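Side-chain contacts in blue (Type 1) copper domain protein (Nitrosopumilus maritimus, PDB 5FC9), which binds copper in an open type 1 centre of a purple cupredoxin domain and probably serves in electron transfer: residues 4-9 / 42-47; 24-27 / 31-34; 51-56 / 79-84. All blocks are in the same frame, centred on the assembly; numbering follows the deposited sequence.

In the fold
From the N terminus, strand 3-6 of the three-stranded sheet opens contact 1 at Ile6. Before that contact closes, the chain passes to strand 23-26 at the edge of the four-stranded sheet, turns, and returns on strand 30-36 beside strand 3-6; contact 2 closes this short connection between the two sheets and is nested in the loop that contact 1 closes at residues 42-47. Contact 3 follows in series, bringing residues 51-56 onto residues 79-84. Contacts 1 and 2 join the two sheets of the cupredoxin sandwich and meet where Ile44 packs on Trp34. Contacts 1 and 3 share the copper ion, supplying His42 and Cys82, and are linked by Asn43 and Ser83.

Contact 1: residues 4-9 / 42-47. With CU (copper (II) ion), chain E.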
ATOM      1  N   ILE A   4     -16.466  17.298  -8.531  1.00 17.02           N
ATOM      2  CA  ILE A   4     -15.619  16.210  -8.062  1.00 16.85           C
ATOM      3  C   ILE A   4     -15.691  16.208  -6.547  1.00 15.89           C
ATOM      4  O   ILE A   4     -15.476  17.240  -5.917  1.00 16.60           O
ATOM      5  CB  ILE A   4     -14.163  16.368  -8.511  1.00 17.17           C
ATOM      6  CG1 ILE A   4     -14.077  16.374 -10.041  1.00 19.35           C
ATOM      7  CG2 ILE A   4     -13.293  15.250  -7.899  1.00 15.90           C
ATOM      8  CD1 ILE A   4     -12.822  17.008 -10.606  1.00 19.52           C
ATOM      9  N   ILE A   5     -15.985  15.049  -5.960  1.00 15.51           N
ATOM     10  CA  ILE A   5     -16.055  14.931  -4.518  1.00 15.97           C
ATOM     11  C   ILE A   5     -14.792  14.280  -3.968  1.00 14.70           C
ATOM     12  O   ILE A   5     -14.337  13.276  -4.513  1.00 17.83           O
ATOM     13  CB  ILE A   5     -17.257  14.095  -4.081  1.00 17.69           C
ATOM     14  CG1 ILE A   5     -18.557  14.732  -4.587  1.00 22.89           C
ATOM     15  CG2 ILE A   5     -17.266  13.922  -2.559  1.00 20.11           C
ATOM     16  CD1 ILE A   5     -19.798  14.019  -4.113  1.00 34.31           C
ATOM     17  N   ILE A   6     -14.221  14.870  -2.924  1.00 14.66           N
ATOM     18  CA  ILE A   6     -13.179  14.202  -2.149  1.00 14.38           C
ATOM     19  C   ILE A   6     -13.883  13.476  -1.003  1.00 14.97           C
ATOM     20  O   ILE A   6     -14.406  14.116  -0.092  1.00 15.18           O
ATOM     21  CB  ILE A   6     -12.121  15.188  -1.596  1.00 14.24           C
ATOM     22  CG1 ILE A   6     -11.636  16.149  -2.689  1.00 16.22           C
ATOM     23  CG2 ILE A   6     -10.955  14.423  -0.993  1.00 16.03           C
ATOM     24  CD1 ILE A   6     -10.738  17.256  -2.145  1.00 16.87           C
ATOM     25  N   PRO A   7     -13.940  12.135  -1.061  1.00 14.96           N
ATOM     26  CA  PRO A   7     -14.800  11.456  -0.092  1.00 13.73           C
ATOM     27  C   PRO A   7     -14.146  11.230   1.258  1.00 15.01           C
ATOM     28  O   PRO A   7     -12.923  11.331   1.422  1.00 15.41           O
ATOM     29  CB  PRO A   7     -15.082  10.114  -0.773  1.00 15.79           C
ATOM     30  CG  PRO A   7     -13.812   9.835  -1.535  1.00 15.95           C
ATOM     31  CD  PRO A   7     -13.400  11.204  -2.069  1.00 13.14           C
ATOM     32  N   ASN A   8     -14.984  10.916   2.239  1.00 16.06           N
ATOM     33  CA  ASN A   8     -14.472  10.446   3.505  1.00 16.67           C
ATOM     34  C   ASN A   8     -13.584   9.242   3.255  1.00 15.69           C
ATOM     35  O   ASN A   8     -13.955   8.336   2.505  1.00 19.03           O
ATOM     36  CB  ASN A   8     -15.608  10.079   4.450  1.00 20.21           C
ATOM     37  CG  ASN A   8     -15.099   9.625   5.801  1.00 24.62           C
ATOM     38  OD1 ASN A   8     -14.894   8.436   6.026  1.00 29.04           O
ATOM     39  ND2 ASN A   8     -14.882  10.573   6.699  1.00 26.16           N
ATOM     40  N   GLY A   9     -12.407   9.253   3.863  1.00 16.35           N
ATOM     41  CA  GLY A   9     -11.468   8.159   3.691  1.00 16.51           C
ATOM     42  C   GLY A   9     -10.450   8.361   2.589  1.00 16.09           C
ATOM     43  O   GLY A   9      -9.623   7.482   2.331  1.00 16.66           O
ATOM     44  N   HIS A  42      -7.577  18.865   2.719  1.00 13.22           N
ATOM     45  CA  HIS A  42      -7.048  18.446   1.435  1.00 11.81           C
ATOM     46  C   HIS A  42      -6.742  19.672   0.622  1.00 16.81           C
ATOM     47  O   HIS A  42      -7.174  20.760   0.965  1.00 16.73           O
ATOM     48  CB  HIS A  42      -8.050  17.570   0.691  1.00 12.12           C
ATOM     49  CG  HIS A  42      -8.210  16.210   1.291  1.00 14.11           C
ATOM     50  ND1 HIS A  42      -7.207  15.267   1.268  1.00 12.44           N
ATOM     51  CD2 HIS A  42      -9.256  15.635   1.926  1.00 12.79           C
ATOM     52  CE1 HIS A  42      -7.625  14.165   1.869  1.00 15.46           C
ATOM     53  NE2 HIS A  42      -8.867  14.361   2.274  1.00 14.12           N
ATOM     54  N   ASN A  43      -5.991  19.504  -0.453  1.00 15.82           N
ATOM     55  CA  ASN A  43      -5.923  20.574  -1.438  1.00 15.62           C
ATOM     56  C   ASN A  43      -5.934  19.973  -2.837  1.00 15.18           C
ATOM     57  O   ASN A  43      -5.877  18.751  -3.011  1.00 15.66           O
ATOM     58  CB  ASN A  43      -4.694  21.476  -1.205  1.00 16.84           C
ATOM     59  CG  ASN A  43      -3.385  20.723  -1.281  1.00 18.45           C
ATOM     60  OD1 ASN A  43      -3.085  20.087  -2.282  1.00 18.51           O
ATOM     61  ND2 ASN A  43      -2.599  20.793  -0.221  1.00 25.88           N
ATOM     62  N   ILE A  44      -6.067  20.846  -3.830  1.00 15.02           N
ATOM     63  CA  ILE A  44      -6.132  20.442  -5.222  1.00 16.38           C
ATOM     64  C   ILE A  44      -5.047  21.202  -5.974  1.00 17.25           C
ATOM     65  O   ILE A  44      -5.092  22.427  -6.053  1.00 17.76           O
ATOM     66  CB  ILE A  44      -7.521  20.739  -5.839  1.00 16.11           C
ATOM     67  CG1 ILE A  44      -8.617  19.914  -5.138  1.00 16.57           C
ATOM     68  CG2 ILE A  44      -7.510  20.474  -7.340  1.00 18.09           C
ATOM     69  CD1 ILE A  44      -8.462  18.414  -5.290  1.00 18.93           C
ATOM     70  N   GLN A  45      -4.059  20.486  -6.505  1.00 15.53           N
ATOM     71  CA  GLN A  45      -2.974  21.134  -7.253  1.00 14.31           C
ATOM     72  C   GLN A  45      -2.768  20.482  -8.604  1.00 15.85           C
ATOM     73  O   GLN A  45      -2.556  19.270  -8.690  1.00 17.46           O
ATOM     74  CB  GLN A  45      -1.655  21.069  -6.476  1.00 15.71           C
ATOM     75  CG  GLN A  45      -1.742  21.494  -5.033  1.00 15.92           C
ATOM     76  CD  GLN A  45      -1.927  22.970  -4.884  1.00 23.41           C
ATOM     77  OE1 GLN A  45      -1.395  23.747  -5.669  1.00 21.53           O
ATOM     78  NE2 GLN A  45      -2.688  23.376  -3.872  1.00 25.69           N
ATOM     79  N   SER A  46      -2.773  21.286  -9.661  1.00 15.58           N
ATOM     80  CA  SER A  46      -2.411  20.788 -10.984  1.00 15.28           C
ATOM     81  C   SER A  46      -0.940  20.360 -10.973  1.00 15.44           C
ATOM     82  O   SER A  46      -0.098  21.025 -10.361  1.00 16.15           O
ATOM     83  CB  SER A  46      -2.672  21.866 -12.044  1.00 16.73           C
ATOM     84  OG  SER A  46      -2.208  23.115 -11.578  1.00 14.94           O
ATOM     85  N   ILE A  47      -0.644  19.221 -11.602  1.00 16.57           N
ATOM     86  CA  ILE A  47       0.723  18.693 -11.603  1.00 16.35           C
ATOM     87  C   ILE A  47       1.179  18.305 -12.994  1.00 17.77           C
ATOM     88  O   ILE A  47       0.355  18.100 -13.892  1.00 18.76           O
ATOM     89  CB  ILE A  47       0.875  17.448 -10.701  1.00 17.44           C
ATOM     90  CG1 ILE A  47      -0.135  16.363 -11.098  1.00 17.95           C
ATOM     91  CG2 ILE A  47       0.762  17.842  -9.248  1.00 16.57           C
ATOM     92  CD1 ILE A  47       0.224  14.955 -10.555  1.00 19.24           C
TER
HETATM   93 CU    CU E1401      -5.421  15.150   0.429  1.00 17.16          CU
HETATM   94  O   HOH W   1      -6.152  13.948  -1.319  1.00 19.53           O
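Ile6 lays its CG2 methyl over one face of the His42 imidazole, a CH-pi contact with the carbon 3.9 Å from the ring centroid and 25° off the ring normal. Ile6 CG2 sits toward the rim, 3.6 Å from His42 CD2. With CG2 anti to the backbone N, the CG1 arm (chi1 -48°) lies beside that N and turns CD1 toward His42 CB and Ile44. Ile6 CD1 makes the apolar contacts, 3.9 Å from His42 CB and 4.1 Å from Ile44 CD1, the two isoleucines running alongside in opposite senses. The pairing joins strand 3-6 to the chain leading into strand 45-47, across the cupredoxin beta-sandwich at its copper end. With an alanine in place of Ile6 the His42 face would probably lose its methyl cover and Ile44 CD1 its partner, leaving the ring less firmly held on this side. Metal coordination uses His42 ND1, 2.0 Å from the copper (II) ion; Cys82 and His85 are the other protein ligands, and water 1 binds at 2.2 Å. At the far side of the ring, NE2 is hydrogen-bonded to the Asp38 carboxylate, which also accepts a bond from Gly9 N.

Contact 2: residues 24-27 / 31-34; sequences LEIP and TVTW
Leu24 and Val32 reach toward each other from facing strands and meet tip to tip. One leucine methyl does the touching: Leu24 CD2 comes to 3.7 Å from Val32 CG1 and equally close to Val32 CG2, so it rests against both branches of the valine fork. Leu24 gets there with CG anti to the backbone N (chi1 177°), an extended start that carries the isobutyl group out toward the opposite strand.

Ile26, two residues on and on the same side of its strand, approaches Val32 at a slant. Its CD1 lies 3.6 Å from Val32 CG2, and CB of each residue points toward the other strand. Here CG1 stands between the backbone N and the carbonyl carbon (chi1 53°), while chi2 of 159° extends CD1 to the valine.

The two valine methyls therefore divide the work. CG2 is shared by the leucine and isoleucine ends, whereas CG1 meets Leu24 and also sits 3.7 Å above one face of the Trp34 ring, displaced toward its rim. That second contact is made within segment 31-34, between alternate residues on the same side of the strand. The packing across the segments is wholly apolar, with methyl groups meeting methyl groups.

These residues lie on the inward sides of two different sheets, far from the type 1 copper end of the beta-sandwich. Strand 23-26 is an edge of the four-stranded sheet, bonded through its backbone to strand 89-94; strand 30-36 is the middle of the three-stranded sheet, between strands 3-6 and 67-72. Ile4 and Phe72 from those flanking strands continue the layer around Val32, and Val92 and Val94 of strand 89-94 adjoin Ile26.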
ATOM      1  N   LEU A  24     -13.019  13.370 -14.569  1.00 18.89           N
ATOM      2  CA  LEU A  24     -14.205  14.162 -14.861  1.00 17.70           C
ATOM      3  C   LEU A  24     -14.147  14.619 -16.308  1.00 20.78           C
ATOM      4  O   LEU A  24     -13.231  15.345 -16.680  1.00 19.85           O
ATOM      5  CB  LEU A  24     -14.295  15.367 -13.921  1.00 19.76           C
ATOM      6  CG  LEU A  24     -15.476  16.303 -14.198  1.00 18.78           C
ATOM      7  CD1 LEU A  24     -16.771  15.651 -13.770  1.00 24.92           C
ATOM      8  CD2 LEU A  24     -15.288  17.669 -13.525  1.00 19.49           C
ATOM      9  N   GLU A  25     -15.097  14.162 -17.122  1.00 22.37           N
ATOM     10  CA  GLU A  25     -15.186  14.587 -18.519  1.00 24.56           C
ATOM     11  C   GLU A  25     -16.144  15.770 -18.665  1.00 25.20           C
ATOM     12  O   GLU A  25     -17.315  15.681 -18.308  1.00 27.43           O
ATOM     13  CB  GLU A  25     -15.637  13.423 -19.406  1.00 29.14           C
ATOM     14  CG  GLU A  25     -14.619  12.298 -19.471  1.00 31.88           C
ATOM     15  CD  GLU A  25     -15.154  11.039 -20.125  1.00 41.54           C
ATOM     16  OE1 GLU A  25     -16.250  10.585 -19.739  1.00 45.78           O
ATOM     17  OE2 GLU A  25     -14.471  10.500 -21.023  1.00 44.31           O
ATOM     18  N   ILE A  26     -15.631  16.875 -19.191  1.00 21.85           N
ATOM     19  CA  ILE A  26     -16.419  18.102 -19.334  1.00 25.02           C
ATOM     20  C   ILE A  26     -16.159  18.771 -20.674  1.00 29.17           C
ATOM     21  O   ILE A  26     -15.073  18.650 -21.234  1.00 26.24           O
ATOM     22  CB  ILE A  26     -16.104  19.134 -18.222  1.00 24.45           C
ATOM     23  CG1 ILE A  26     -14.596  19.385 -18.144  1.00 25.71           C
ATOM     24  CG2 ILE A  26     -16.652  18.679 -16.880  1.00 24.66           C
ATOM     25  CD1 ILE A  26     -14.218  20.676 -17.482  1.00 21.88           C
ATOM     26  N   PRO A  27     -17.162  19.492 -21.192  1.00 30.23           N
ATOM     27  CA  PRO A  27     -16.917  20.349 -22.352  1.00 33.25           C
ATOM     28  C   PRO A  27     -16.145  21.602 -21.954  1.00 29.83           C
ATOM     29  O   PRO A  27     -16.197  22.023 -20.802  1.00 28.81           O
ATOM     30  CB  PRO A  27     -18.327  20.695 -22.841  1.00 29.46           C
ATOM     31  CG  PRO A  27     -19.187  20.557 -21.641  1.00 30.35           C
ATOM     32  CD  PRO A  27     -18.587  19.445 -20.824  1.00 30.57           C
ATOM     33  N   THR A  31     -17.209  25.248 -15.496  1.00 22.33           N
ATOM     34  CA  THR A  31     -16.740  25.500 -14.146  1.00 24.43           C
ATOM     35  C   THR A  31     -16.806  24.200 -13.350  1.00 21.04           C
ATOM     36  O   THR A  31     -17.880  23.614 -13.194  1.00 21.20           O
ATOM     37  CB  THR A  31     -17.584  26.582 -13.433  1.00 25.19           C
ATOM     38  OG1 THR A  31     -17.407  27.842 -14.095  1.00 28.16           O
ATOM     39  CG2 THR A  31     -17.153  26.720 -11.979  1.00 25.77           C
ATOM     40  N   VAL A  32     -15.646  23.748 -12.872  1.00 20.00           N
ATOM     41  CA  VAL A  32     -15.560  22.530 -12.074  1.00 18.59           C
ATOM     42  C   VAL A  32     -15.493  22.878 -10.589  1.00 19.06           C
ATOM     43  O   VAL A  32     -14.766  23.786 -10.195  1.00 17.84           O
ATOM     44  CB  VAL A  32     -14.325  21.695 -12.469  1.00 18.57           C
ATOM     45  CG1 VAL A  32     -14.150  20.505 -11.522  1.00 19.14           C
ATOM     46  CG2 VAL A  32     -14.464  21.230 -13.899  1.00 19.83           C
ATOM     47  N   THR A  33     -16.270  22.169  -9.772  1.00 18.28           N
ATOM     48  CA  THR A  33     -16.281  22.411  -8.336  1.00 18.19           C
ATOM     49  C   THR A  33     -15.850  21.169  -7.566  1.00 16.53           C
ATOM     50  O   THR A  33     -16.486  20.122  -7.679  1.00 18.41           O
ATOM     51  CB  THR A  33     -17.678  22.833  -7.839  1.00 22.30           C
ATOM     52  OG1 THR A  33     -18.114  23.983  -8.573  1.00 25.65           O
ATOM     53  CG2 THR A  33     -17.637  23.172  -6.356  1.00 21.24           C
ATOM     54  N   TRP A  34     -14.779  21.303  -6.799  1.00 16.07           N
ATOM     55  CA  TRP A  34     -14.364  20.252  -5.866  1.00 17.23           C
ATOM     56  C   TRP A  34     -14.957  20.519  -4.495  1.00 16.93           C
ATOM     57  O   TRP A  34     -14.960  21.662  -4.042  1.00 16.21           O
ATOM     58  CB  TRP A  34     -12.841  20.188  -5.714  1.00 18.09           C
ATOM     59  CG  TRP A  34     -12.054  19.592  -6.848  1.00 16.85           C
ATOM     60  CD1 TRP A  34     -11.561  18.312  -6.920  1.00 19.89           C
ATOM     61  CD2 TRP A  34     -11.592  20.263  -8.023  1.00 16.40           C
ATOM     62  NE1 TRP A  34     -10.845  18.143  -8.080  1.00 17.78           N
ATOM     63  CE2 TRP A  34     -10.855  19.325  -8.783  1.00 18.33           C
ATOM     64  CE3 TRP A  34     -11.749  21.562  -8.527  1.00 17.98           C
ATOM     65  CZ2 TRP A  34     -10.271  19.642 -10.000  1.00 19.12           C
ATOM     66  CZ3 TRP A  34     -11.164  21.877  -9.745  1.00 20.27           C
ATOM     67  CH2 TRP A  34     -10.443  20.918 -10.467  1.00 20.73           C
TER

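Contact 3: residues 51-56 / 79-84; sequences GKVIQL and KYYCSF. With CU (copper (II) ion), chain E.
The Tyr81 ring is approached obliquely by residues 51-56, at its phenol end. Val53 CG2 touches Tyr81 CE2 and OH, each at 3.7 Å, and the valine side chain crosses the tyrosine at about a right angle. Gly51 O approaches from the same side of the ring plane, nearer Tyr81 CE1 (4.3 Å). Over the opposite face the backbone N of Ser83 stands 3.7 Å above the plane, offset toward the rim, so the chain just beyond the tyrosine folds back over it. A chi1 of 89° places CG between the backbone N and the carbonyl carbon, directing the ring toward residues 51-56. Further round, Ile47, Pro86 and Val89 pack on the tyrosine, and Gly15 of a second subunit also reaches it.

Gly51 takes a positive phi (64°), a backbone region that glycine enters readily, just ahead of strand 53-54.

The next residue after Tyr81 turns to the metal. Cys82 SG, anti to its own backbone N (chi1 171°), binds the copper (II) ion at 2.2 Å and accepts a weak hydrogen bond from Phe84 N at 3.4 Å. Ser83 OG bonds to Asn43, tying this loop to the one that carries His42. A cysteine ligand followed three residues later by a histidine ligand, here His85, with a further histidine, His42, from a separate loop, is characteristic of the type 1 copper site of cupredoxins.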
ATOM      1  N   GLY A  51       4.922  14.707 -11.111  1.00 26.35           N
ATOM      2  CA  GLY A  51       4.257  15.000  -9.852  1.00 22.69           C
ATOM      3  C   GLY A  51       4.768  16.257  -9.170  1.00 24.77           C
ATOM      4  O   GLY A  51       4.754  16.361  -7.942  1.00 25.98           O
ATOM      5  N   LYS A  52       5.235  17.210  -9.972  1.00 21.46           N
ATOM      6  CA  LYS A  52       5.603  18.524  -9.473  1.00 20.19           C
ATOM      7  C   LYS A  52       4.420  19.443  -9.697  1.00 18.38           C
ATOM      8  O   LYS A  52       3.714  19.313 -10.688  1.00 17.07           O
ATOM      9  CB  LYS A  52       6.847  19.063 -10.186  1.00 22.01           C
ATOM     10  CG  LYS A  52       8.046  18.132 -10.086  1.00 28.73           C
ATOM     11  CD  LYS A  52       8.441  17.873  -8.633  1.00 28.33           C
ATOM     12  CE  LYS A  52       9.915  17.493  -8.540  1.00 37.92           C
ATOM     13  NZ  LYS A  52      10.780  18.540  -9.166  1.00 45.19           N
ATOM     14  N   VAL A  53       4.200  20.360  -8.764  1.00 18.29           N
ATOM     15  CA  VAL A  53       3.047  21.235  -8.852  1.00 16.44           C
ATOM     16  C   VAL A  53       3.311  22.286  -9.930  1.00 17.03           C
ATOM     17  O   VAL A  53       4.384  22.892  -9.955  1.00 19.17           O
ATOM     18  CB  VAL A  53       2.753  21.914  -7.508  1.00 16.38           C
ATOM     19  CG1 VAL A  53       1.657  22.964  -7.655  1.00 17.24           C
ATOM     20  CG2 VAL A  53       2.323  20.875  -6.477  1.00 18.91           C
ATOM     21  N   ILE A  54       2.352  22.471 -10.828  1.00 16.03           N
ATOM     22  CA  ILE A  54       2.449  23.508 -11.848  1.00 17.14           C
ATOM     23  C   ILE A  54       1.348  24.509 -11.602  1.00 16.06           C
ATOM     24  O   ILE A  54       0.378  24.208 -10.915  1.00 14.84           O
ATOM     25  CB  ILE A  54       2.349  22.938 -13.281  1.00 17.45           C
ATOM     26  CG1 ILE A  54       0.999  22.244 -13.514  1.00 17.61           C
ATOM     27  CG2 ILE A  54       3.544  22.030 -13.552  1.00 19.93           C
ATOM     28  CD1 ILE A  54       0.784  21.686 -14.914  1.00 24.61           C
ATOM     29  N   GLN A  55       1.496  25.714 -12.138  1.00 14.58           N
ATOM     30  CA  GLN A  55       0.508  26.746 -11.865  1.00 17.11           C
ATOM     31  C   GLN A  55      -0.577  26.728 -12.925  1.00 17.69           C
ATOM     32  O   GLN A  55      -0.342  27.077 -14.072  1.00 16.90           O
ATOM     33  CB  GLN A  55       1.176  28.124 -11.790  1.00 16.96           C
ATOM     34  CG  GLN A  55       2.360  28.178 -10.847  1.00 19.16           C
ATOM     35  CD  GLN A  55       2.054  27.551  -9.495  1.00 18.73           C
ATOM     36  OE1 GLN A  55       1.051  27.872  -8.860  1.00 19.23           O
ATOM     37  NE2 GLN A  55       2.917  26.645  -9.056  1.00 17.99           N
ATOM     38  N   LEU A  56      -1.767  26.273 -12.550  1.00 16.43           N
ATOM     39  CA  LEU A  56      -2.904  26.309 -13.455  1.00 15.86           C
ATOM     40  C   LEU A  56      -4.184  26.317 -12.626  1.00 19.36           C
ATOM     41  O   LEU A  56      -5.003  27.220 -12.745  1.00 20.61           O
ATOM     42  CB  LEU A  56      -2.891  25.132 -14.425  1.00 17.32           C
ATOM     43  CG  LEU A  56      -4.018  25.185 -15.464  1.00 16.54           C
ATOM     44  CD1 LEU A  56      -3.913  26.427 -16.365  1.00 20.20           C
ATOM     45  CD2 LEU A  56      -4.053  23.918 -16.288  1.00 20.55           C
ATOM     46  N   LYS A  79      -3.991  16.587 -15.133  1.00 19.86           N
ATOM     47  CA  LYS A  79      -3.750  15.822 -13.911  1.00 19.48           C
ATOM     48  C   LYS A  79      -3.707  16.750 -12.703  1.00 18.12           C
ATOM     49  O   LYS A  79      -3.253  17.887 -12.800  1.00 19.13           O
ATOM     50  CB  LYS A  79      -2.427  15.050 -13.995  1.00 18.89           C
ATOM     51  CG  LYS A  79      -2.360  14.009 -15.091  1.00 27.17           C
ATOM     52  CD  LYS A  79      -1.009  13.304 -15.105  1.00 28.04           C
ATOM     53  CE  LYS A  79      -0.341  13.414 -16.468  1.00 38.84           C
ATOM     54  NZ  LYS A  79      -0.077  14.827 -16.861  1.00 36.52           N
ATOM     55  N   TYR A  80      -4.154  16.260 -11.553  1.00 15.48           N
ATOM     56  CA  TYR A  80      -3.992  17.022 -10.326  1.00 14.80           C
ATOM     57  C   TYR A  80      -3.826  16.082  -9.151  1.00 13.83           C
ATOM     58  O   TYR A  80      -4.177  14.906  -9.244  1.00 16.35           O
ATOM     59  CB  TYR A  80      -5.190  17.952 -10.082  1.00 15.72           C
ATOM     60  CG  TYR A  80      -6.469  17.201  -9.833  1.00 15.55           C
ATOM     61  CD1 TYR A  80      -7.279  16.815 -10.883  1.00 14.15           C
ATOM     62  CD2 TYR A  80      -6.857  16.865  -8.538  1.00 15.55           C
ATOM     63  CE1 TYR A  80      -8.463  16.105 -10.666  1.00 16.05           C
ATOM     64  CE2 TYR A  80      -8.027  16.152  -8.307  1.00 14.37           C
ATOM     65  CZ  TYR A  80      -8.822  15.777  -9.365  1.00 14.57           C
ATOM     66  OH  TYR A  80      -9.986  15.076  -9.152  1.00 16.31           O
ATOM     67  N   TYR A  81      -3.313  16.597  -8.048  1.00 14.97           N
ATOM     68  CA  TYR A  81      -3.165  15.760  -6.869  1.00 14.07           C
ATOM     69  C   TYR A  81      -3.451  16.611  -5.630  1.00 15.23           C
ATOM     70  O   TYR A  81      -3.877  17.761  -5.745  1.00 15.00           O
ATOM     71  CB  TYR A  81      -1.764  15.105  -6.900  1.00 15.68           C
ATOM     72  CG  TYR A  81      -0.589  15.835  -6.273  1.00 13.87           C
ATOM     73  CD1 TYR A  81       0.487  15.123  -5.763  1.00 21.83           C
ATOM     74  CD2 TYR A  81      -0.579  17.223  -6.116  1.00 15.67           C
ATOM     75  CE1 TYR A  81       1.565  15.775  -5.158  1.00 26.90           C
ATOM     76  CE2 TYR A  81       0.478  17.868  -5.509  1.00 18.16           C
ATOM     77  CZ  TYR A  81       1.546  17.144  -5.039  1.00 24.92           C
ATOM     78  OH  TYR A  81       2.611  17.790  -4.447  1.00 29.05           O
ATOM     79  N   CYS A  82      -3.220  16.040  -4.460  1.00 13.13           N
ATOM     80  CA  CYS A  82      -3.249  16.748  -3.189  1.00 16.42           C
ATOM     81  C   CYS A  82      -1.855  16.707  -2.607  1.00 17.12           C
ATOM     82  O   CYS A  82      -1.262  15.629  -2.510  1.00 15.29           O
ATOM     83  CB  CYS A  82      -4.243  16.092  -2.224  1.00 16.97           C
ATOM     84  SG  CYS A  82      -4.174  16.726  -0.528  1.00 14.44           S
ATOM     85  N   SER A  83      -1.308  17.849  -2.202  1.00 15.56           N
ATOM     86  CA  SER A  83       0.073  17.821  -1.735  1.00 16.28           C
ATOM     87  C   SER A  83       0.214  17.095  -0.384  1.00 17.80           C
ATOM     88  O   SER A  83       1.308  16.641  -0.027  1.00 18.71           O
ATOM     89  CB  SER A  83       0.658  19.242  -1.664  1.00 22.16           C
ATOM     90  OG  SER A  83       0.065  20.013  -0.634  1.00 24.19           O
ATOM     91  N   PHE A  84      -0.889  16.961   0.356  1.00 16.51           N
ATOM     92  CA  PHE A  84      -0.858  16.227   1.616  1.00 17.53           C
ATOM     93  C   PHE A  84      -0.933  14.721   1.390  1.00 16.68           C
ATOM     94  O   PHE A  84      -0.413  13.931   2.182  1.00 17.52           O
ATOM     95  CB  PHE A  84      -2.016  16.634   2.520  1.00 16.36           C
ATOM     96  CG  PHE A  84      -2.135  18.111   2.743  1.00 21.00           C
ATOM     97  CD1 PHE A  84      -1.013  18.910   2.847  1.00 24.57           C
ATOM     98  CD2 PHE A  84      -3.382  18.691   2.864  1.00 19.76           C
ATOM     99  CE1 PHE A  84      -1.140  20.274   3.057  1.00 24.09           C
ATOM    100  CE2 PHE A  84      -3.517  20.049   3.079  1.00 24.14           C
ATOM    101  CZ  PHE A  84      -2.390  20.842   3.170  1.00 25.05           C
TER
HETATM  102 CU    CU E1401      -5.421  15.150   0.429  1.00 17.16          CU
HETATM  103  O   HOH W   1      -6.152  13.948  -1.319  1.00 19.53           O